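Local coordinates for protein peptidase M42 (Thaumarchaeota archaeon SCGC AB-539-E09, PDB 5DS0) that probably trims amino acids from the N termini of peptides as a dicobalt-bound, dodecameric TET aminopeptidase of the M42 family, at residues C[44-50]-C[219-224]; C[269-275]-C[313-317]. All coordinates share one frame; numbering follows the deposited sequence.

In the fold
Coming from the N terminus, the chain runs through strand 40-43, turns at 44-47 and returns as strand 49-53. Interaction 1 fastens that turn to the start of helix 219-228, closing a long loop that takes in the six-stranded barrel and several strands of the main mixed sheet. Interaction 2 comes later and closes a shorter loop: 269-275, leading into helix 273-285, folds onto the start of strand 314-322, with 37 residues between. The two loops follow in series and neither nest nor cross. Their nearest atoms are about 10 Å apart, yet both contacts reach the same mixed sheet, one at the 40-53 hairpin and the other where strand 314-322 begins beside 232-240.

Interaction 1: residues C[44-50]-C[219-224]; sequences DKLGSVT and RGAQTT
Asp44 pushes its carboxylate from the hairpin turn against the N-terminal part of helix 219-228, its side chain crossing those of Thr223 and Thr224 at about a right angle. OD2 is the atom that does the reaching. Thr224 OG1 donates to Asp44 OD2 at 3.0 Å, arriving 53° out of the carboxylate plane, and Ser48 OG comes to that same oxygen from the same face at 2.7 Å. Thr223 OG1 also lies 2.7 Å from Asp44 OD2, but its proton could go instead to Gly220 O, one turn back in its own helix.

The other oxygen serves its own turn. Ser48 N donates to Asp44 OD1 at 2.7 Å, with weak bonds from the N-H groups of Leu46 and Gly47, so the carboxylate braces the type I turn from Asp44 to Gly47 while its far end holds the helix. With chi1 at 72°, CG is tucked over the main chain, close to both N and C, from where OD1 can meet the turn amides and OD2 the helix.

Beside this polar knot, Leu46 lays CD2 against the helix, 4.1 Å from Arg219 CB, and crosses Thr223 at about a right angle, near both its OG1 and CG2. Gly220, without a side chain, keeps the helix surface low beside Ser48. Further along, Thr224 CG2 approaches Thr50 OG1, a hydroxyl whose hydrogen bond goes to Ser209 on strand 205-211. On the second subunit, Ala310 packs against both Asp44 and Thr223.

Chemically, a buried carboxylate is met by hydroxyl and amide donors, although the carbonyl oxygen of Gly220 is also near OD2; on balance the donors would tend to keep it ionised. One aspartate thereby shapes the hairpin and, through OD2, pins it to the helix.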
loop_
_atom_site.group_PDB
_atom_site.type_symbol
_atom_site.label_atom_id
_atom_site.label_comp_id
_atom_site.label_asym_id
_atom_site.label_seq_id
_atom_site.Cartn_x
_atom_site.Cartn_y
_atom_site.Cartn_z
ATOM N N ASP C 44 -41.184 24.210 26.288
ATOM C CA ASP C 44 -40.893 24.758 24.971
ATOM C C ASP C 44 -41.678 23.944 23.942
ATOM O O ASP C 44 -42.256 22.890 24.267
ATOM C CB ASP C 44 -39.366 24.880 24.702
ATOM C CG ASP C 44 -38.660 23.539 24.480
ATOM O OD1 ASP C 44 -39.332 22.513 24.231
ATOM O OD2 ASP C 44 -37.409 23.521 24.539
ATOM N N LYS C 45 -41.706 24.422 22.707
ATOM C CA LYS C 45 -42.507 23.779 21.681
ATOM C C LYS C 45 -41.821 22.561 21.058
ATOM O O LYS C 45 -42.432 21.835 20.284
ATOM C CB LYS C 45 -42.904 24.797 20.614
ATOM C CG LYS C 45 -43.691 25.958 21.205
ATOM C CD LYS C 45 -44.472 26.700 20.148
ATOM C CE LYS C 45 -45.206 27.883 20.737
ATOM N NZ LYS C 45 -45.810 28.684 19.644
ATOM N N LEU C 46 -40.563 22.335 21.395
ATOM C CA LEU C 46 -39.883 21.121 20.982
ATOM C C LEU C 46 -40.213 19.931 21.881
ATOM O O LEU C 46 -40.016 18.786 21.474
ATOM C CB LEU C 46 -38.372 21.347 20.940
ATOM C CG LEU C 46 -37.796 21.805 19.596
ATOM C CD1 LEU C 46 -38.608 22.918 18.955
ATOM C CD2 LEU C 46 -36.346 22.246 19.750
ATOM N N GLY C 47 -40.707 20.189 23.084
ATOM C CA GLY C 47 -41.042 19.119 24.013
ATOM C C GLY C 47 -40.299 19.140 25.341
ATOM O O GLY C 47 -40.504 18.252 26.158
ATOM N N SER C 48 -39.426 20.126 25.564
ATOM C CA SER C 48 -38.746 20.271 26.858
ATOM C C SER C 48 -39.745 20.711 27.899
ATOM O O SER C 48 -40.492 21.659 27.671
ATOM C CB SER C 48 -37.636 21.324 26.818
ATOM O OG SER C 48 -36.770 21.154 25.712
ATOM N N VAL C 49 -39.778 20.015 29.029
ATOM C CA VAL C 49 -40.555 20.493 30.171
ATOM C C VAL C 49 -39.594 21.015 31.259
ATOM O O VAL C 49 -38.517 20.466 31.490
ATOM C CB VAL C 49 -41.583 19.476 30.760
ATOM C CG1 VAL C 49 -42.392 18.660 29.735
ATOM C CG2 VAL C 49 -40.862 18.503 31.631
ATOM N N THR C 50 -40.025 22.079 31.920
ATOM C CA THR C 50 -39.224 22.804 32.872
ATOM C C THR C 50 -40.048 23.056 34.143
ATOM O O THR C 50 -41.164 23.547 34.080
ATOM C CB THR C 50 -38.767 24.155 32.266
ATOM O OG1 THR C 50 -38.146 23.945 30.983
ATOM C CG2 THR C 50 -37.794 24.877 33.197
ATOM N N ARG C 219 -30.633 21.092 20.653
ATOM C CA ARG C 219 -31.755 21.832 20.103
ATOM C C ARG C 219 -32.712 22.331 21.179
ATOM O O ARG C 219 -33.084 23.490 21.177
ATOM C CB ARG C 219 -32.467 20.986 19.043
ATOM C CG ARG C 219 -31.553 20.686 17.868
ATOM C CD ARG C 219 -32.263 19.988 16.734
ATOM N NE ARG C 219 -31.322 19.626 15.667
ATOM C CZ ARG C 219 -31.496 18.627 14.802
ATOM N NH1 ARG C 219 -32.582 17.849 14.848
ATOM N NH2 ARG C 219 -30.579 18.391 13.879
ATOM N N GLY C 220 -33.101 21.459 22.092
ATOM C CA GLY C 220 -34.011 21.841 23.170
ATOM C C GLY C 220 -33.420 22.833 24.157
ATOM O O GLY C 220 -34.141 23.655 24.711
ATOM N N ALA C 221 -32.106 22.770 24.363
ATOM C CA ALA C 221 -31.409 23.751 25.189
ATOM C C ALA C 221 -31.553 25.188 24.667
ATOM O O ALA C 221 -31.742 26.115 25.443
ATOM C CB ALA C 221 -29.942 23.393 25.262
ATOM N N GLN C 222 -31.420 25.371 23.354
ATOM C CA GLN C 222 -31.507 26.701 22.742
ATOM C C GLN C 222 -32.866 27.334 22.984
ATOM O O GLN C 222 -32.958 28.481 23.409
ATOM C CB GLN C 222 -31.249 26.611 21.245
ATOM C CG GLN C 222 -31.065 27.957 20.574
ATOM C CD GLN C 222 -30.761 27.822 19.091
ATOM O OE1 GLN C 222 -29.972 26.959 18.689
ATOM N NE2 GLN C 222 -31.391 28.657 18.267
ATOM N N THR C 223 -33.912 26.554 22.737
ATOM C CA THR C 223 -35.283 27.006 22.868
ATOM C C THR C 223 -35.746 27.128 24.319
ATOM O O THR C 223 -36.527 28.029 24.646
ATOM C CB THR C 223 -36.237 26.077 22.108
ATOM O OG1 THR C 223 -36.054 24.733 22.554
ATOM C CG2 THR C 223 -35.983 26.156 20.581
ATOM N N THR C 224 -35.262 26.259 25.199
ATOM C CA THR C 224 -35.545 26.380 26.637
ATOM C C THR C 224 -34.834 27.588 27.262
ATOM O O THR C 224 -35.407 28.290 28.092
ATOM C CB THR C 224 -35.155 25.097 27.403
ATOM O OG1 THR C 224 -36.142 24.091 27.156
ATOM C CG2 THR C 224 -35.083 25.352 28.903
#

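Interaction 2: residues C[269-275]-C[313-317]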
loop_
_atom_site.group_PDB
_atom_site.type_symbol
_atom_site.label_atom_id
_atom_site.label_comp_id
_atom_site.label_asym_id
_atom_site.label_seq_id
_atom_site.Cartn_x
_atom_site.Cartn_y
_atom_site.Cartn_z
HETATM N N MSE C 269 -18.048 24.881 25.101
HETATM C CA MSE C 269 -17.954 26.000 26.037
HETATM C C MSE C 269 -16.726 25.982 26.926
HETATM O O MSE C 269 -16.315 24.932 27.423
HETATM C CB MSE C 269 -19.174 25.957 26.950
HETATM C CG MSE C 269 -19.110 27.070 27.999
HETATM SE SE MSE C 269 -20.625 27.002 29.244
HETATM C CE MSE C 269 -20.014 25.527 30.412
ATOM N N ILE C 270 -16.151 27.170 27.135
ATOM C CA ILE C 270 -15.197 27.408 28.214
ATOM C C ILE C 270 -15.942 28.068 29.369
ATOM O O ILE C 270 -16.480 29.168 29.221
ATOM C CB ILE C 270 -14.069 28.353 27.776
ATOM C CG1 ILE C 270 -13.338 27.774 26.568
ATOM C CG2 ILE C 270 -13.086 28.584 28.929
ATOM C CD1 ILE C 270 -12.921 28.809 25.561
ATOM N N PRO C 271 -16.003 27.403 30.525
ATOM C CA PRO C 271 -16.907 27.925 31.553
ATOM C C PRO C 271 -16.505 29.313 32.052
ATOM O O PRO C 271 -15.338 29.678 31.957
ATOM C CB PRO C 271 -16.790 26.883 32.677
ATOM C CG PRO C 271 -15.478 26.217 32.445
ATOM C CD PRO C 271 -15.277 26.206 30.971
ATOM N N ASN C 272 -17.473 30.056 32.582
ATOM C CA ASN C 272 -17.208 31.273 33.332
ATOM C C ASN C 272 -16.286 30.942 34.498
ATOM O O ASN C 272 -16.555 30.023 35.265
ATOM C CB ASN C 272 -18.517 31.870 33.847
ATOM C CG ASN C 272 -18.296 33.043 34.801
ATOM O OD1 ASN C 272 -18.128 32.861 36.016
ATOM N ND2 ASN C 272 -18.370 34.246 34.274
ATOM N N GLN C 273 -15.193 31.682 34.614
ATOM C CA GLN C 273 -14.152 31.317 35.565
ATOM C C GLN C 273 -14.519 31.586 37.033
ATOM O O GLN C 273 -14.315 30.718 37.880
ATOM C CB GLN C 273 -12.826 31.958 35.178
ATOM C CG GLN C 273 -12.235 31.368 33.906
ATOM C CD GLN C 273 -11.908 29.883 34.052
ATOM O OE1 GLN C 273 -11.026 29.508 34.817
ATOM N NE2 GLN C 273 -12.609 29.037 33.301
ATOM N N PRO C 274 -15.070 32.774 37.341
ATOM C CA PRO C 274 -15.611 32.992 38.688
ATOM C C PRO C 274 -16.594 31.913 39.156
ATOM O O PRO C 274 -16.533 31.482 40.302
ATOM C CB PRO C 274 -16.327 34.334 38.551
ATOM C CG PRO C 274 -15.529 35.061 37.528
ATOM C CD PRO C 274 -15.031 34.029 36.565
ATOM N N LEU C 275 -17.501 31.497 38.272
ATOM C CA LEU C 275 -18.485 30.469 38.597
ATOM C C LEU C 275 -17.806 29.123 38.822
ATOM O O LEU C 275 -18.192 28.383 39.726
ATOM C CB LEU C 275 -19.530 30.338 37.492
ATOM C CG LEU C 275 -20.561 29.198 37.641
ATOM C CD1 LEU C 275 -21.292 29.258 38.970
ATOM C CD2 LEU C 275 -21.566 29.226 36.495
ATOM N N PRO C 313 -23.528 33.030 32.412
ATOM C CA PRO C 313 -22.472 32.226 33.023
ATOM C C PRO C 313 -22.971 30.814 33.320
ATOM O O PRO C 313 -24.036 30.634 33.909
ATOM C CB PRO C 313 -22.150 32.966 34.328
ATOM C CG PRO C 313 -22.819 34.276 34.227
ATOM C CD PRO C 313 -23.970 34.115 33.288
ATOM N N SER C 314 -22.202 29.817 32.896
ATOM C CA SER C 314 -22.630 28.434 33.022
ATOM C C SER C 314 -21.479 27.528 33.345
ATOM O O SER C 314 -20.318 27.861 33.099
ATOM C CB SER C 314 -23.276 27.948 31.723
ATOM O OG SER C 314 -24.195 28.905 31.233
ATOM N N VAL C 315 -21.820 26.373 33.896
ATOM C CA VAL C 315 -20.833 25.385 34.245
ATOM C C VAL C 315 -21.469 24.013 34.089
ATOM O O VAL C 315 -22.651 23.866 34.303
ATOM C CB VAL C 315 -20.311 25.650 35.675
ATOM C CG1 VAL C 315 -21.184 24.998 36.733
ATOM C CG2 VAL C 315 -18.878 25.200 35.812
ATOM N N VAL C 316 -20.685 23.021 33.681
ATOM C CA VAL C 316 -21.204 21.655 33.563
ATOM C C VAL C 316 -20.731 20.793 34.723
ATOM O O VAL C 316 -19.545 20.716 35.013
ATOM C CB VAL C 316 -20.769 20.967 32.263
ATOM C CG1 VAL C 316 -21.406 19.598 32.148
ATOM C CG2 VAL C 316 -21.131 21.810 31.054
ATOM N N ILE C 317 -21.690 20.146 35.375
ATOM C CA ILE C 317 -21.417 19.245 36.478
ATOM C C ILE C 317 -21.821 17.857 36.034
ATOM O O ILE C 317 -22.902 17.684 35.497
ATOM C CB ILE C 317 -22.213 19.649 37.711
ATOM C CG1 ILE C 317 -21.664 20.970 38.246
ATOM C CG2 ILE C 317 -22.119 18.573 38.776
ATOM C CD1 ILE C 317 -22.564 21.683 39.237
#
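Leu275, in the first turn of helix 273-285, drops its CD2 methyl onto the backbone where strand 314-322 begins, in the α/β region of the M42 fold. The contact across is van der Waals. Leu275 CD2 lies 3.6 Å from Ser314 C, and the side chain as a whole slants across Val315, CD2 3.9 Å from Val315 CB. Met269, a selenomethionine, runs out extended with CG anti to the backbone N (chi1 178°), then bends at chi3 to set SE beside Ser314 CB and CE 3.9 Å from Val316 CG2. Pro271 CB touches Ser314 O and comes 4.1 Å from Val315 CG2. Asn272 runs alongside Pro313 in the same direction, Asn272 CB 3.8 Å from Pro313 CB.

The polar bonds tie 269-275 to itself and to the C terminus. Gln273 NE2 reaches back to Pro271 O from above the carbonyl plane. Asn272 is the N-cap, and its ND2 turns to Phe358 O. Losing the amide to an alanine here is likely to leave Leu275 N uncapped, Phe358 O without this donor and Pro313 CB less covered. In the capping bond, Leu275 N meets Asn272 OD1 at 2.7 Å, in the plane of the side-chain carbonyl, with an N-H...O angle of 157°.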